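Local coordinates for protein prolyl-4 hydroxylase (Chlamydomonas reinhardtii, PDB 2V4A) that probably hydroxylates proline residues of polypeptides at the 4-position, as an oxygenase of the iron(II)- and 2-oxoglutarate-dependent superfamily, at residues 19-24 against 33-38; 26-31 against 200-205; 77-82 against 105-110. All blocks are in the same frame, centred on the assembly; numbering follows the deposited sequence.

Contact 1: 19-24 against 33-38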
loop_
_atom_site.group_PDB
_atom_site.type_symbol
_atom_site.label_atom_id
_atom_site.label_comp_id
_atom_site.label_asym_id
_atom_site.label_seq_id
_atom_site.Cartn_x
_atom_site.Cartn_y
_atom_site.Cartn_z
ATOM N N ARG A 19 11.734 11.959 2.637
ATOM C CA ARG A 19 12.921 11.602 3.424
ATOM C C ARG A 19 12.842 10.662 4.622
ATOM O O ARG A 19 13.832 10.597 5.401
ATOM C CB ARG A 19 13.573 12.889 3.940
ATOM C CG ARG A 19 14.467 13.516 2.944
ATOM C CD ARG A 19 15.526 12.523 2.551
ATOM N NE ARG A 19 16.601 13.195 1.820
ATOM C CZ ARG A 19 16.627 13.284 0.501
ATOM N NH1 ARG A 19 15.642 12.734 -0.191
ATOM N NH2 ARG A 19 17.619 13.900 -0.113
ATOM N N GLY A 20 11.726 9.972 4.827
ATOM C CA GLY A 20 11.495 9.384 6.149
ATOM C C GLY A 20 12.137 8.041 6.466
ATOM O O GLY A 20 12.977 7.535 5.710
ATOM N N GLU A 21 11.715 7.491 7.611
ATOM C CA GLU A 21 12.216 6.247 8.169
ATOM C C GLU A 21 11.783 5.070 7.369
ATOM O O GLU A 21 10.603 4.920 7.021
ATOM C CB GLU A 21 11.721 6.049 9.629
ATOM C CG GLU A 21 12.362 4.875 10.380
ATOM C CD GLU A 21 11.759 4.628 11.759
ATOM O OE1 GLU A 21 10.891 5.432 12.206
ATOM O OE2 GLU A 21 12.194 3.642 12.395
ATOM N N VAL A 22 12.738 4.189 7.137
ATOM C CA VAL A 22 12.495 2.931 6.418
ATOM C C VAL A 22 12.775 1.793 7.390
ATOM O O VAL A 22 13.831 1.781 8.049
ATOM C CB VAL A 22 13.451 2.748 5.215
ATOM C CG1 VAL A 22 13.149 1.425 4.488
ATOM C CG2 VAL A 22 13.335 3.877 4.272
ATOM N N VAL A 23 11.847 0.844 7.484
ATOM C CA VAL A 23 12.050 -0.367 8.288
ATOM C C VAL A 23 11.996 -1.572 7.367
ATOM O O VAL A 23 10.978 -1.802 6.706
ATOM C CB VAL A 23 10.994 -0.517 9.409
ATOM C CG1 VAL A 23 11.293 -1.741 10.276
ATOM C CG2 VAL A 23 10.942 0.726 10.286
ATOM N N HIS A 24 13.088 -2.352 7.298
ATOM C CA HIS A 24 13.050 -3.638 6.536
ATOM C C HIS A 24 12.238 -4.694 7.317
ATOM O O HIS A 24 12.500 -4.939 8.517
ATOM C CB HIS A 24 14.481 -4.164 6.296
ATOM C CG HIS A 24 14.520 -5.478 5.571
ATOM N ND1 HIS A 24 14.998 -6.634 6.154
ATOM C CD2 HIS A 24 14.114 -5.825 4.325
ATOM C CE1 HIS A 24 14.900 -7.632 5.290
ATOM N NE2 HIS A 24 14.356 -7.172 4.175
ATOM N N LEU A 33 8.497 -1.110 5.451
ATOM C CA LEU A 33 7.560 -0.107 5.936
ATOM C C LEU A 33 8.181 1.287 5.788
ATOM O O LEU A 33 9.344 1.519 6.221
ATOM C CB LEU A 33 7.236 -0.392 7.413
ATOM C CG LEU A 33 6.209 0.535 8.103
ATOM C CD1 LEU A 33 4.818 0.354 7.509
ATOM C CD2 LEU A 33 6.184 0.276 9.609
ATOM N N LEU A 34 7.439 2.196 5.165
ATOM C CA LEU A 34 7.891 3.587 4.982
ATOM C C LEU A 34 7.073 4.456 5.936
ATOM O O LEU A 34 5.876 4.573 5.742
ATOM C CB LEU A 34 7.642 4.028 3.530
ATOM C CG LEU A 34 8.248 3.111 2.460
ATOM C CD1 LEU A 34 7.889 3.572 1.020
ATOM C CD2 LEU A 34 9.761 3.017 2.659
ATOM N N LYS A 35 7.717 5.014 6.965
ATOM C CA LYS A 35 7.032 5.757 8.037
ATOM C C LYS A 35 6.737 7.169 7.593
ATOM O O LYS A 35 7.631 7.852 7.091
ATOM C CB LYS A 35 7.852 5.781 9.323
ATOM C CG LYS A 35 8.300 4.408 9.787
ATOM C CD LYS A 35 7.164 3.654 10.439
ATOM C CE LYS A 35 6.506 4.471 11.536
ATOM N NZ LYS A 35 5.274 3.838 12.133
ATOM N N ASN A 36 5.488 7.595 7.761
ATOM C CA ASN A 36 5.070 8.958 7.375
ATOM C C ASN A 36 5.375 9.260 5.915
ATOM O O ASN A 36 5.922 10.328 5.552
ATOM C CB ASN A 36 5.689 9.984 8.295
ATOM C CG ASN A 36 5.243 9.788 9.710
ATOM O OD1 ASN A 36 4.071 10.046 10.032
ATOM N ND2 ASN A 36 6.136 9.282 10.562
ATOM N N PHE A 37 5.006 8.308 5.087
ATOM C CA PHE A 37 5.202 8.420 3.632
ATOM C C PHE A 37 4.251 9.494 3.094
ATOM O O PHE A 37 4.628 10.234 2.160
ATOM C CB PHE A 37 4.960 7.047 2.959
ATOM C CG PHE A 37 5.207 7.050 1.441
ATOM C CD1 PHE A 37 6.486 7.225 0.920
ATOM C CD2 PHE A 37 4.127 6.940 0.549
ATOM C CE1 PHE A 37 6.710 7.230 -0.507
ATOM C CE2 PHE A 37 4.320 6.962 -0.842
ATOM C CZ PHE A 37 5.605 7.104 -1.380
ATOM N N LEU A 38 3.015 9.518 3.640
ATOM C CA LEU A 38 1.973 10.563 3.371
ATOM C C LEU A 38 1.866 11.447 4.577
ATOM O O LEU A 38 2.012 10.974 5.710
ATOM C CB LEU A 38 0.568 9.950 3.073
ATOM C CG LEU A 38 0.464 8.913 1.960
ATOM C CD1 LEU A 38 -0.999 8.702 1.516
ATOM C CD2 LEU A 38 1.283 9.359 0.786
HETATM O O HOH W 1 9.581 8.919 8.968
#

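Contact 2: 26-31 against 200-205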
loop_
_atom_site.group_PDB
_atom_site.type_symbol
_atom_site.label_atom_id
_atom_site.label_comp_id
_atom_site.label_asym_id
_atom_site.label_seq_id
_atom_site.Cartn_x
_atom_site.Cartn_y
_atom_site.Cartn_z
ATOM N N SER A 26 11.019 -7.993 5.817
ATOM C CA SER A 26 11.092 -9.379 5.382
ATOM C C SER A 26 11.884 -9.501 4.096
ATOM O O SER A 26 11.986 -8.529 3.329
ATOM C CB SER A 26 9.664 -9.927 5.171
ATOM O OG SER A 26 9.722 -11.331 4.895
ATOM N N TRP A 27 12.475 -10.678 3.887
ATOM C CA TRP A 27 12.992 -11.112 2.555
ATOM C C TRP A 27 12.010 -12.019 1.781
ATOM O O TRP A 27 12.229 -12.352 0.597
ATOM C CB TRP A 27 14.330 -11.845 2.725
ATOM C CG TRP A 27 15.446 -10.956 3.172
ATOM C CD1 TRP A 27 16.072 -10.952 4.409
ATOM C CD2 TRP A 27 16.081 -9.917 2.399
ATOM N NE1 TRP A 27 17.062 -9.999 4.431
ATOM C CE2 TRP A 27 17.065 -9.324 3.226
ATOM C CE3 TRP A 27 15.874 -9.399 1.106
ATOM C CZ2 TRP A 27 17.901 -8.272 2.777
ATOM C CZ3 TRP A 27 16.716 -8.331 0.657
ATOM C CH2 TRP A 27 17.706 -7.786 1.504
ATOM N N SER A 28 10.938 -12.447 2.443
ATOM C CA SER A 28 9.971 -13.369 1.833
ATOM C C SER A 28 8.548 -13.037 2.339
ATOM O O SER A 28 8.112 -13.578 3.348
ATOM C CB SER A 28 10.372 -14.829 2.140
ATOM O OG SER A 28 9.457 -15.753 1.544
ATOM N N PRO A 29 7.839 -12.064 1.704
ATOM C CA PRO A 29 8.184 -11.335 0.480
ATOM C C PRO A 29 9.183 -10.235 0.859
ATOM O O PRO A 29 9.222 -9.809 2.038
ATOM C CB PRO A 29 6.822 -10.736 0.043
ATOM C CG PRO A 29 6.086 -10.479 1.358
ATOM C CD PRO A 29 6.594 -11.558 2.332
ATOM N N ARG A 30 9.974 -9.764 -0.101
ATOM C CA ARG A 30 10.852 -8.610 0.178
ATOM C C ARG A 30 9.966 -7.408 0.494
ATOM O O ARG A 30 9.155 -7.014 -0.349
ATOM C CB ARG A 30 11.784 -8.367 -1.008
ATOM C CG ARG A 30 12.790 -7.251 -0.783
ATOM C CD ARG A 30 13.589 -6.948 -2.045
ATOM N NE ARG A 30 14.368 -8.107 -2.521
ATOM C CZ ARG A 30 15.655 -8.109 -2.866
ATOM N NH1 ARG A 30 16.388 -7.011 -2.796
ATOM N NH2 ARG A 30 16.218 -9.233 -3.277
ATOM N N ALA A 31 10.050 -6.883 1.720
ATOM C CA ALA A 31 9.049 -5.872 2.204
ATOM C C ALA A 31 9.667 -4.808 3.135
ATOM O O ALA A 31 10.561 -5.098 3.942
ATOM C CB ALA A 31 7.807 -6.581 2.896
ATOM N N SER A 200 10.446 -14.490 -11.384
ATOM C CA SER A 200 9.489 -15.554 -10.998
ATOM C C SER A 200 8.524 -15.073 -9.900
ATOM O O SER A 200 8.797 -14.096 -9.202
ATOM C CB SER A 200 10.212 -16.846 -10.574
ATOM O OG SER A 200 11.039 -16.576 -9.461
ATOM N N ASN A 201 7.410 -15.780 -9.754
ATOM C CA ASN A 201 6.401 -15.477 -8.760
ATOM C C ASN A 201 6.938 -15.649 -7.345
ATOM O O ASN A 201 7.637 -16.636 -7.052
ATOM C CB ASN A 201 5.170 -16.389 -8.957
ATOM C CG ASN A 201 3.997 -15.933 -8.135
ATOM O OD1 ASN A 201 3.619 -14.750 -8.185
ATOM N ND2 ASN A 201 3.449 -16.833 -7.317
ATOM N N ASP A 202 6.673 -14.659 -6.487
ATOM C CA ASP A 202 6.855 -14.853 -5.053
ATOM C C ASP A 202 5.493 -15.043 -4.352
ATOM O O ASP A 202 4.793 -14.065 -4.061
ATOM C CB ASP A 202 7.632 -13.691 -4.422
ATOM C CG ASP A 202 8.062 -13.998 -2.995
ATOM O OD1 ASP A 202 7.660 -15.082 -2.497
ATOM O OD2 ASP A 202 8.853 -13.211 -2.397
ATOM N N PRO A 203 5.146 -16.293 -4.021
ATOM C CA PRO A 203 3.835 -16.627 -3.397
ATOM C C PRO A 203 3.745 -16.026 -1.973
ATOM O O PRO A 203 2.661 -15.809 -1.455
ATOM C CB PRO A 203 3.817 -18.177 -3.354
ATOM C CG PRO A 203 5.174 -18.652 -3.759
ATOM C CD PRO A 203 6.040 -17.461 -4.164
ATOM N N ALA A 204 4.890 -15.704 -1.378
ATOM C CA ALA A 204 4.911 -15.022 -0.067
ATOM C C ALA A 204 4.248 -13.609 -0.092
ATOM O O ALA A 204 3.957 -13.057 0.955
ATOM C CB ALA A 204 6.331 -14.923 0.421
ATOM N N SER A 205 3.987 -13.059 -1.260
ATOM C CA SER A 205 3.378 -11.713 -1.361
ATOM C C SER A 205 1.840 -11.682 -1.295
ATOM O O SER A 205 1.239 -10.609 -1.384
ATOM C CB SER A 205 3.834 -10.982 -2.627
ATOM O OG SER A 205 3.445 -11.648 -3.796
HETATM O O HOH W 2 11.469 -13.621 -1.636
HETATM O O HOH W 3 9.294 -16.527 -0.896
HETATM O O HOH W 4 9.307 -10.728 -2.679
#

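Contact 3: 77-82 against 105-110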
loop_
_atom_site.group_PDB
_atom_site.type_symbol
_atom_site.label_atom_id
_atom_site.label_comp_id
_atom_site.label_asym_id
_atom_site.label_seq_id
_atom_site.Cartn_x
_atom_site.Cartn_y
_atom_site.Cartn_z
ATOM N N GLY A 77 -15.222 0.999 -2.283
ATOM C CA GLY A 77 -14.025 1.399 -2.995
ATOM C C GLY A 77 -14.244 2.347 -4.165
ATOM O O GLY A 77 -15.386 2.625 -4.587
ATOM N N THR A 78 -13.135 2.869 -4.688
ATOM C CA THR A 78 -13.157 3.619 -5.939
ATOM C C THR A 78 -11.740 3.589 -6.534
ATOM O O THR A 78 -10.810 3.066 -5.896
ATOM C CB THR A 78 -13.666 5.074 -5.740
ATOM O OG1 THR A 78 -14.006 5.635 -7.005
ATOM C CG2 THR A 78 -12.624 5.978 -4.998
ATOM N N TRP A 79 -11.605 4.097 -7.754
ATOM C CA TRP A 79 -10.341 4.056 -8.506
ATOM C C TRP A 79 -10.070 5.440 -9.083
ATOM O O TRP A 79 -11.005 6.092 -9.591
ATOM C CB TRP A 79 -10.494 3.036 -9.650
ATOM C CG TRP A 79 -9.349 2.968 -10.623
ATOM C CD1 TRP A 79 -9.260 3.568 -11.870
ATOM C CD2 TRP A 79 -8.130 2.230 -10.451
ATOM N NE1 TRP A 79 -8.059 3.247 -12.457
ATOM C CE2 TRP A 79 -7.350 2.431 -11.615
ATOM C CE3 TRP A 79 -7.625 1.413 -9.426
ATOM C CZ2 TRP A 79 -6.095 1.840 -11.778
ATOM C CZ3 TRP A 79 -6.355 0.846 -9.586
ATOM C CH2 TRP A 79 -5.612 1.065 -10.732
ATOM N N PHE A 80 -8.823 5.897 -9.005
ATOM C CA PHE A 80 -8.436 7.159 -9.625
ATOM C C PHE A 80 -7.479 6.758 -10.727
ATOM O O PHE A 80 -6.570 5.921 -10.498
ATOM C CB PHE A 80 -7.721 8.113 -8.639
ATOM C CG PHE A 80 -8.610 8.674 -7.560
ATOM C CD1 PHE A 80 -8.750 8.024 -6.331
ATOM C CD2 PHE A 80 -9.293 9.881 -7.761
ATOM C CE1 PHE A 80 -9.574 8.583 -5.292
ATOM C CE2 PHE A 80 -10.116 10.425 -6.760
ATOM C CZ PHE A 80 -10.260 9.773 -5.526
ATOM N N ALA A 81 -7.705 7.275 -11.938
ATOM C CA ALA A 81 -6.733 7.048 -13.014
ATOM C C ALA A 81 -5.386 7.695 -12.659
ATOM O O ALA A 81 -5.343 8.735 -12.010
ATOM C CB ALA A 81 -7.280 7.565 -14.409
ATOM N N LYS A 82 -4.284 7.092 -13.091
ATOM C CA LYS A 82 -2.975 7.705 -12.893
ATOM C C LYS A 82 -3.013 9.134 -13.408
ATOM O O LYS A 82 -3.429 9.363 -14.547
ATOM C CB LYS A 82 -1.903 6.917 -13.652
ATOM C CG LYS A 82 -0.467 7.476 -13.476
ATOM C CD LYS A 82 0.561 6.488 -13.984
ATOM C CE LYS A 82 0.410 6.219 -15.513
ATOM N NZ LYS A 82 1.213 5.052 -15.954
ATOM N N ASN A 105 5.202 2.884 -15.807
ATOM C CA ASN A 105 4.927 1.522 -15.379
ATOM C C ASN A 105 3.808 1.420 -14.324
ATOM O O ASN A 105 3.443 0.315 -13.941
ATOM C CB ASN A 105 6.201 0.847 -14.795
ATOM C CG ASN A 105 7.382 0.746 -15.786
ATOM O OD1 ASN A 105 7.533 1.552 -16.734
ATOM N ND2 ASN A 105 8.239 -0.269 -15.562
ATOM N N HIS A 106 3.269 2.539 -13.847
ATOM C CA HIS A 106 2.387 2.486 -12.673
ATOM C C HIS A 106 0.925 2.404 -13.071
ATOM O O HIS A 106 0.536 3.070 -14.023
ATOM C CB HIS A 106 2.569 3.725 -11.816
ATOM C CG HIS A 106 3.936 3.833 -11.199
ATOM N ND1 HIS A 106 4.128 4.298 -9.917
ATOM C CD2 HIS A 106 5.165 3.546 -11.687
ATOM C CE1 HIS A 106 5.421 4.300 -9.645
ATOM N NE2 HIS A 106 6.073 3.837 -10.701
ATOM N N GLU A 107 0.125 1.638 -12.333
ATOM C CA GLU A 107 -1.347 1.789 -12.395
ATOM C C GLU A 107 -1.824 3.110 -11.733
ATOM O O GLU A 107 -0.993 3.912 -11.272
ATOM C CB GLU A 107 -2.005 0.579 -11.734
ATOM C CG GLU A 107 -1.528 -0.726 -12.356
ATOM C CD GLU A 107 -2.349 -1.945 -11.941
ATOM O OE1 GLU A 107 -3.356 -1.784 -11.206
ATOM O OE2 GLU A 107 -1.963 -3.066 -12.348
ATOM N N GLY A 108 -3.147 3.345 -11.705
ATOM C CA GLY A 108 -3.734 4.440 -10.935
ATOM C C GLY A 108 -3.830 4.022 -9.458
ATOM O O GLY A 108 -3.071 3.170 -8.994
ATOM N N LEU A 109 -4.791 4.559 -8.743
ATOM C CA LEU A 109 -4.849 4.383 -7.276
ATOM C C LEU A 109 -6.212 3.850 -6.870
ATOM O O LEU A 109 -7.220 4.443 -7.236
ATOM C CB LEU A 109 -4.597 5.742 -6.581
ATOM C CG LEU A 109 -4.393 5.665 -5.040
ATOM C CD1 LEU A 109 -3.015 5.131 -4.710
ATOM C CD2 LEU A 109 -4.529 7.023 -4.378
ATOM N N GLN A 110 -6.211 2.740 -6.120
ATOM C CA GLN A 110 -7.398 2.111 -5.585
ATOM C C GLN A 110 -7.565 2.600 -4.142
ATOM O O GLN A 110 -6.590 2.578 -3.384
ATOM C CB GLN A 110 -7.223 0.605 -5.627
ATOM C CG GLN A 110 -8.406 -0.151 -4.969
ATOM C CD GLN A 110 -8.030 -1.558 -4.640
ATOM O OE1 GLN A 110 -7.383 -1.830 -3.628
ATOM N NE2 GLN A 110 -8.387 -2.463 -5.516
#

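Contact 1: 19-24 against 33-38
Lys35 N gives its hydrogen to Glu21 O at 2.9 Å, an almost straight bond (174° at the hydrogen). Two residues along, Val23 and Leu33 form a hydrogen-bonded antiparallel pair: Val23 N reaches Leu33 O, and Leu33 N reaches Val23 O, both at 2.9 Å. Between these bonds Val22 and Leu34 make the non-hydrogen-bonded pair, and Val22 CA leans its hydrogen on Leu33 O (3.5 Å). Past the last direct bond a water continues the pairing, accepting from Glu21 N and donating to Lys35 O.

Side chains alternate between the two faces. Val22 and Leu34 lie alongside each other, CG2 of the valine meeting CD2 of the leucine at 4.0 Å; Val23 and Leu33 stand on the other face. The Glu21 chain runs extended beside the bent Lys35 chain, with Glu21 OE1 3.7 Å from Lys35 CG. Lys35 turns at chi2 (-77°) and chi3 (-53°), which carries NZ away from this carboxylate, 5.8 Å from Glu21 OE1, to a salt bridge with Asp188.

The segments belong to the hairpin of strands 22-27 and 30-34, at one border of the seven-stranded sheet. Strand 30-34 is bonded inward to strand 189-193 through Leu34 and Ala189; Leu34 also packs on Met145 of strand 141-148, while Phe37 and Leu38 lead the chain against helix 86-99.

Contact 2: 26-31 against 200-205
Pro29, entered through a cis peptide bond at the bend between strands 22-27 and 30-34, faces the 3-10 turn 203-205, with the CA atoms of Pro29 and Ala204 5.0 Å apart. The proline ring lies against this turn by its CD and CG atoms: CD is 3.3 Å from Ala204 O and 3.9 Å from Ala204 CB. Its CB rests on Ser205, and Ala204 CB also reaches Ser28 OG at 3.4 Å.

Beside this close packing Asp202 works through water. Its OD2 receives hydrogens from two waters, one of which also donates to Trp27 O while the other accepts from Arg30 N. A third water donates to Asp202 OD1 at 2.7 Å and is hydrogen-bonded to Ser28 OG, with Ser28 OG turned anti to its backbone nitrogen (chi1 -179°), which puts it on the side of that water. OD1 further accepts Ala204 N in an Asx turn, the donor approaching from above the carboxylate plane, 49° out of it. Asp202 O takes both Ser205 N and Ser205 OG, the latter at 2.8 Å. On the hairpin side, Ser26 OG accepts Ser28 N at 3.0 Å, an ST turn.

An alanine in place of Asp202 is likely to leave the three waters without the carboxylate they bridge to, and Ala204 N without its acceptor in the turn.

The hairpin bend and the loop are thus joined by van der Waals packing of the proline on the turn and by water bridges converging on one carboxylate, whose probable negative charge these donors would help to stabilise.

Contact 3: 77-82 against 105-110
Phe80 and Leu109 exchange two backbone hydrogen bonds of 2.8 Å, Phe80 N to Leu109 O and Leu109 N to Phe80 O, each lying in the plane of its carbonyl. This hydrogen-bonded antiparallel pair is followed by the non-hydrogen-bonded pair of Trp79 and Gln110, where strand 76-80, outermost within this chain, meets strand 106-113 of the seven-stranded sheet. Both carbonyls also take a CA hydrogen: Trp79 CA lies 3.4 Å from Leu109 O, and Gly108, without a side chain, brings its CA to 3.2 Å from Phe80 O. Thr78 O receives a longer one from Gln110 CA. Outside the two segments, Glu107 O accepts from Lys222 NZ, and Ala81 N donates to Glu84 OE1.

Beyond the strand end the Lys82 chain crosses His106 at about a right angle and bends at chi3 (63°), bringing NZ within 2.8 Å of His106 O, in the carbonyl plane; NZ has a second acceptor in Leu103 O. The His106 imidazole turns to partners outside the two segments, NE2 bonding to Ile101 O.

On one face of the sheet the Trp79 ring turns back over the neighbouring strand, CG anti to the backbone nitrogen (chi1 173°). One ring face lies over the Gly108-Leu109 peptide near the ring's rim, Gly108 C being 3.7 Å above the plane, and CZ2 comes within 3.3 Å of Gly108 N. Glu107 OE1 approaches obliquely, 3.7 Å from Trp79 CH2; the carboxylate's stronger partners lie outside the segments, OE2 joining Arg141 in a salt bridge and His225 in a hydrogen bond. Phe80 and Leu109 occupy the other face, both packing on Ile88 of helix 86-99.

The backbone polar groups of Phe80 and Leu109 thus satisfy each other, and the lysine ammonium, shared between two carbonyls, probably helps fix the chain where pairing stops.

Overall arrangement
Contacts 1 and 3 are antiparallel strand pairings at the two borders of the seven-stranded sheet, on opposite sides of the chain's centre, their own centres about 22 Å apart. Contact 1 is a surface pairing within a hairpin; contact 3 is partly buried and joins an edge strand to its neighbour, the connection between them in the chain containing helix 86-99, with aromatic packing added to the backbone bonds. Contact 2 uses the same hairpin strands as contact 1, and the two touch where His24 CD2 lies 3.6 Å from Ala31 O. Contact 2, also partly buried, ties the hairpin bend to a loop distant in sequence, replacing direct strand bonding with proline packing and water bridges.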